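Local coordinates for processed glycerol phosphate lipoteichoic acid synthase 2 (Bacillus subtilis, PDB 2W8D), which belongs to the lipoteichoic acid synthase family and has a magnesium-containing sulfatase-type domain of the alkaline phosphatase clan, at residues F70-F75 and D334-E339; V290-H295 and V311-T316. All blocks are in the same frame, centred on the assembly; numbering follows the deposited sequence.

How the contacts relate
Both contacts are buried on one side of the large mixed sheet, their centres about 8 Å apart. Along the chain the order is 70-75, 290-295, 311-316, 334-339, which nests contact 2 inside the long loop closed by contact 1. Strands 70-76 and 292-296 are antiparallel neighbours, linked for example by a probable hydrogen bond between Ile294 N and Phe70 O at 3.0 Å. Helix 313-320 packs on strand 292-296 in contact 2, and the loop after it returns to strand 70-76 in contact 1. On its other side strand 292-296 pairs with strand 251-257, which leads into Asp258 and His259 of the magnesium site.

Contact 1: residues F70-F75 and D334-E339; sequences FYFDNF and DILSKE
With CG anti to the carbonyl carbon (chi1 -69° in Phe70, -51° in Phe72), both phenylalanines lean their rings toward Ile335 and Leu336, two residues of a turn more than 260 residues further along the chain. Leu336 has the same kind of first torsion and presents its forked end to both rings. Leu336 CD1 lies 4.0 Å from Phe70 CZ, oblique to that ring, and its CD2 is equally near Phe70 CE1, so both methyls of the fork face the CE1-CZ corner of the ring. Leu336 CD2 also reaches the edge of the Phe72 ring, close to its plane, 4.4 Å from Phe72 CE1. The tightest touch comes from the CG2 methyl of Ile335, which sits 3.7 Å from Phe72 CE1 and again approaches obliquely. Only carbon meets carbon here, and all four residues are buried.

The turn is braced from within. Residues 334-337 form a type I beta turn, with Ser337 N bonded to Asp334 O at 3.2 Å, and Leu336 N donates to Asp334 OD1 at 2.8 Å, closing an Asx turn in which the carboxylate is met from above its plane. The other oxygen, Asp334 OD2, is held by His319 ND1. Phe70 and Phe72 also rest on Val304 of strand 303-304, and Leu336 leans on Thr316 of helix 313-320, so the turn lies against strand 70-76 and helix 313-320 together.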
# COMPACT_ATOMS: atom_id res chain seq x y z
N PHE A 70 12.35 1.21 8.73
CA PHE A 70 12.47 1.86 7.43
C PHE A 70 11.25 2.73 7.31
O PHE A 70 10.12 2.23 7.45
CB PHE A 70 12.38 0.91 6.25
CG PHE A 70 13.55 -0.03 6.08
CD1 PHE A 70 14.67 0.36 5.37
CD2 PHE A 70 13.48 -1.34 6.53
CE1 PHE A 70 15.71 -0.52 5.17
CE2 PHE A 70 14.51 -2.22 6.33
CZ PHE A 70 15.62 -1.82 5.65
N TYR A 71 11.46 4.01 7.05
CA TYR A 71 10.36 4.90 6.73
C TYR A 71 10.70 5.60 5.41
O TYR A 71 11.83 6.02 5.21
CB TYR A 71 10.15 5.93 7.85
CG TYR A 71 9.13 6.99 7.49
CD1 TYR A 71 7.80 6.62 7.22
CD2 TYR A 71 9.48 8.34 7.38
CE1 TYR A 71 6.86 7.56 6.87
CE2 TYR A 71 8.53 9.31 7.01
CZ TYR A 71 7.23 8.90 6.76
OH TYR A 71 6.26 9.81 6.39
N PHE A 72 9.71 5.67 4.51
CA PHE A 72 9.84 6.24 3.18
C PHE A 72 8.91 7.45 3.09
O PHE A 72 7.68 7.29 3.09
CB PHE A 72 9.47 5.21 2.10
CG PHE A 72 10.19 3.88 2.24
CD1 PHE A 72 11.31 3.58 1.46
CD2 PHE A 72 9.74 2.92 3.13
CE1 PHE A 72 11.97 2.36 1.59
CE2 PHE A 72 10.40 1.69 3.25
CZ PHE A 72 11.51 1.42 2.48
N ASP A 73 9.50 8.66 2.98
CA ASP A 73 8.77 9.92 2.98
C ASP A 73 8.48 10.51 1.57
O ASP A 73 7.82 11.56 1.42
CB ASP A 73 9.50 10.94 3.87
CG ASP A 73 10.88 11.30 3.35
OD1 ASP A 73 11.59 10.46 2.78
OD2 ASP A 73 11.28 12.45 3.49
N ASN A 74 8.97 9.83 0.55
CA ASN A 74 8.61 10.13 -0.83
C ASN A 74 7.98 8.92 -1.55
O ASN A 74 8.36 8.56 -2.65
CB ASN A 74 9.82 10.66 -1.57
CG ASN A 74 10.29 11.97 -1.04
OD1 ASN A 74 9.49 12.89 -0.81
ND2 ASN A 74 11.59 12.10 -0.87
N PHE A 75 7.00 8.32 -0.90
CA PHE A 75 6.33 7.14 -1.41
C PHE A 75 4.89 7.56 -1.77
O PHE A 75 4.24 8.23 -1.01
CB PHE A 75 6.36 6.03 -0.35
CG PHE A 75 5.52 4.84 -0.70
CD1 PHE A 75 6.01 3.84 -1.54
CD2 PHE A 75 4.25 4.72 -0.18
CE1 PHE A 75 5.23 2.74 -1.86
CE2 PHE A 75 3.45 3.61 -0.50
CZ PHE A 75 3.93 2.64 -1.33
N ASP A 334 12.37 -2.77 -6.67
CA ASP A 334 12.83 -2.84 -5.28
C ASP A 334 13.41 -1.50 -4.85
O ASP A 334 14.39 -1.02 -5.42
CB ASP A 334 13.87 -3.96 -5.16
CG ASP A 334 14.54 -4.04 -3.78
OD1 ASP A 334 14.17 -3.34 -2.83
OD2 ASP A 334 15.48 -4.82 -3.64
N ILE A 335 12.81 -0.90 -3.83
CA ILE A 335 13.25 0.40 -3.34
C ILE A 335 14.66 0.35 -2.78
O ILE A 335 15.41 1.30 -2.91
CB ILE A 335 12.24 1.02 -2.32
CG1 ILE A 335 10.82 0.94 -2.86
CG2 ILE A 335 12.56 2.50 -2.04
CD1 ILE A 335 9.72 1.19 -1.83
N LEU A 336 15.04 -0.78 -2.18
CA LEU A 336 16.38 -0.88 -1.57
C LEU A 336 17.47 -1.15 -2.60
O LEU A 336 18.63 -1.12 -2.26
CB LEU A 336 16.42 -1.92 -0.44
CG LEU A 336 15.37 -1.60 0.64
CD1 LEU A 336 15.34 -2.65 1.75
CD2 LEU A 336 15.59 -0.17 1.18
N SER A 337 17.09 -1.41 -3.84
CA SER A 337 18.06 -1.66 -4.91
C SER A 337 18.84 -0.40 -5.28
O SER A 337 18.27 0.69 -5.37
CB SER A 337 17.36 -2.18 -6.15
OG SER A 337 18.25 -2.24 -7.24
N LYS A 338 20.15 -0.57 -5.54
CA LYS A 338 20.97 0.55 -6.00
C LYS A 338 20.43 1.19 -7.29
O LYS A 338 20.45 2.41 -7.43
CB LYS A 338 22.44 0.13 -6.20
CG LYS A 338 23.34 0.29 -4.97
CD LYS A 338 23.34 -0.98 -4.11
CE LYS A 338 24.62 -1.17 -3.26
NZ LYS A 338 24.56 -0.43 -1.96
N GLU A 339 19.95 0.35 -8.20
CA GLU A 339 19.47 0.77 -9.52
C GLU A 339 18.02 1.25 -9.51
O GLU A 339 17.47 1.55 -10.58
CB GLU A 339 19.59 -0.40 -10.52
CG GLU A 339 20.80 -1.40 -10.30
CD GLU A 339 20.75 -2.65 -11.23
OE1 GLU A 339 21.74 -3.43 -11.25
OE2 GLU A 339 19.74 -2.85 -11.95

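Contact 2: residues V290-H295 and V311-T316; sequences VPLFIH and VDVAPT
Leu292 and Ile294 meet Val313 and Thr316 through aliphatic groups alone, while the flat groups of the strand between and beyond them serve other neighbours: the Phe293 ring stacks with Tyr71 and packs among Leu60, Leu63 and Ala64 of helix 58-65, and the His295 ring stacks with Tyr248 while its NE2 is hydrogen-bonded to Glu68 OE1. This is helix-on-sheet packing in the alpha/beta/alpha sandwich of the alkaline phosphatase clan. Helix 58-65 lies over the face of strand 292-296 that carries Phe293, and helix 313-320 over the face that carries Leu292 and Ile294.

The packing is light, 127 Å² in all, yet fully buried. Leu292 CD2 comes within 4.3 Å of Val313 CG2. The two backbones stand 8.9 Å apart there, from Leu292 CA to Val313 CA. Val254 of the adjoining strand 251-257 touches both of these side chains. Further along, an extended Ile294 (chi2 171°) sends CD1 to within 4.1 Å of Thr316 CG2, the two side chains crossing at a slant.

Thr316 divides its branches by polarity. CG2, anti to the backbone N, is spent on the strand; Thr316 OG1, beside that N with chi1 at -52°, accepts a hydrogen bond from Ile335 N and donates its own hydrogen to Asp312 O at 2.7 Å, the donor lying 35° off the carbonyl plane.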
# COMPACT_ATOMS: atom_id res chain seq x y z
N VAL A 290 1.86 9.01 0.57
CA VAL A 290 1.35 8.20 1.68
C VAL A 290 2.52 7.52 2.43
O VAL A 290 3.53 7.15 1.82
CB VAL A 290 0.29 7.16 1.25
CG1 VAL A 290 -0.91 7.86 0.54
CG2 VAL A 290 0.89 6.13 0.34
N PRO A 291 2.38 7.36 3.75
CA PRO A 291 3.50 6.78 4.49
C PRO A 291 3.66 5.30 4.18
O PRO A 291 2.67 4.63 3.84
CB PRO A 291 3.15 7.01 5.96
CG PRO A 291 1.66 7.23 6.00
CD PRO A 291 1.20 7.65 4.59
N LEU A 292 4.90 4.82 4.24
CA LEU A 292 5.23 3.43 4.10
C LEU A 292 6.23 3.15 5.20
O LEU A 292 7.22 3.85 5.31
CB LEU A 292 5.85 3.12 2.74
CG LEU A 292 6.43 1.69 2.67
CD1 LEU A 292 5.36 0.55 2.79
CD2 LEU A 292 7.25 1.48 1.40
N PHE A 293 5.94 2.15 6.02
CA PHE A 293 6.83 1.73 7.11
C PHE A 293 7.15 0.25 6.89
O PHE A 293 6.25 -0.51 6.53
CB PHE A 293 6.14 1.86 8.48
CG PHE A 293 5.80 3.25 8.88
CD1 PHE A 293 6.70 4.01 9.60
CD2 PHE A 293 4.58 3.82 8.53
CE1 PHE A 293 6.40 5.33 9.97
CE2 PHE A 293 4.27 5.12 8.91
CZ PHE A 293 5.20 5.87 9.64
N ILE A 294 8.41 -0.14 7.06
CA ILE A 294 8.78 -1.55 7.05
C ILE A 294 9.67 -1.81 8.26
O ILE A 294 10.78 -1.27 8.36
CB ILE A 294 9.58 -1.96 5.78
CG1 ILE A 294 8.78 -1.78 4.50
CG2 ILE A 294 10.01 -3.40 5.88
CD1 ILE A 294 9.63 -1.98 3.28
N HIS A 295 9.19 -2.63 9.19
CA HIS A 295 10.04 -3.10 10.27
C HIS A 295 10.27 -4.57 10.03
O HIS A 295 9.37 -5.39 10.13
CB HIS A 295 9.43 -2.84 11.64
CG HIS A 295 10.35 -3.22 12.77
ND1 HIS A 295 10.41 -4.49 13.29
CD2 HIS A 295 11.28 -2.49 13.44
CE1 HIS A 295 11.33 -4.54 14.24
NE2 HIS A 295 11.87 -3.34 14.35
N VAL A 311 3.69 -0.02 -6.51
CA VAL A 311 4.12 -1.24 -7.24
C VAL A 311 5.54 -1.68 -6.83
O VAL A 311 5.98 -2.80 -7.13
CB VAL A 311 4.04 -1.07 -8.80
CG1 VAL A 311 2.55 -0.96 -9.31
CG2 VAL A 311 4.86 0.10 -9.27
N ASP A 312 6.24 -0.79 -6.13
CA ASP A 312 7.58 -1.10 -5.65
C ASP A 312 7.60 -1.92 -4.35
O ASP A 312 8.63 -2.49 -4.03
CB ASP A 312 8.40 0.18 -5.45
CG ASP A 312 8.48 1.05 -6.69
OD1 ASP A 312 8.38 0.54 -7.82
OD2 ASP A 312 8.71 2.26 -6.54
N VAL A 313 6.50 -1.97 -3.61
CA VAL A 313 6.51 -2.66 -2.31
C VAL A 313 6.79 -4.17 -2.39
O VAL A 313 7.64 -4.69 -1.65
CB VAL A 313 5.22 -2.39 -1.48
CG1 VAL A 313 5.33 -2.99 -0.05
CG2 VAL A 313 4.99 -0.92 -1.35
N ALA A 314 6.12 -4.86 -3.30
CA ALA A 314 6.18 -6.32 -3.37
C ALA A 314 7.59 -6.87 -3.59
O ALA A 314 7.98 -7.79 -2.89
CB ALA A 314 5.19 -6.89 -4.43
N PRO A 315 8.35 -6.29 -4.57
CA PRO A 315 9.77 -6.69 -4.75
C PRO A 315 10.70 -6.27 -3.62
O PRO A 315 11.73 -6.90 -3.42
CB PRO A 315 10.18 -5.99 -6.04
CG PRO A 315 9.04 -5.00 -6.37
CD PRO A 315 7.83 -5.58 -5.77
N THR A 316 10.38 -5.20 -2.90
CA THR A 316 11.21 -4.81 -1.79
C THR A 316 11.13 -5.96 -0.77
O THR A 316 12.15 -6.49 -0.31
CB THR A 316 10.73 -3.43 -1.19
OG1 THR A 316 10.61 -2.44 -2.23
CG2 THR A 316 11.67 -2.94 -0.14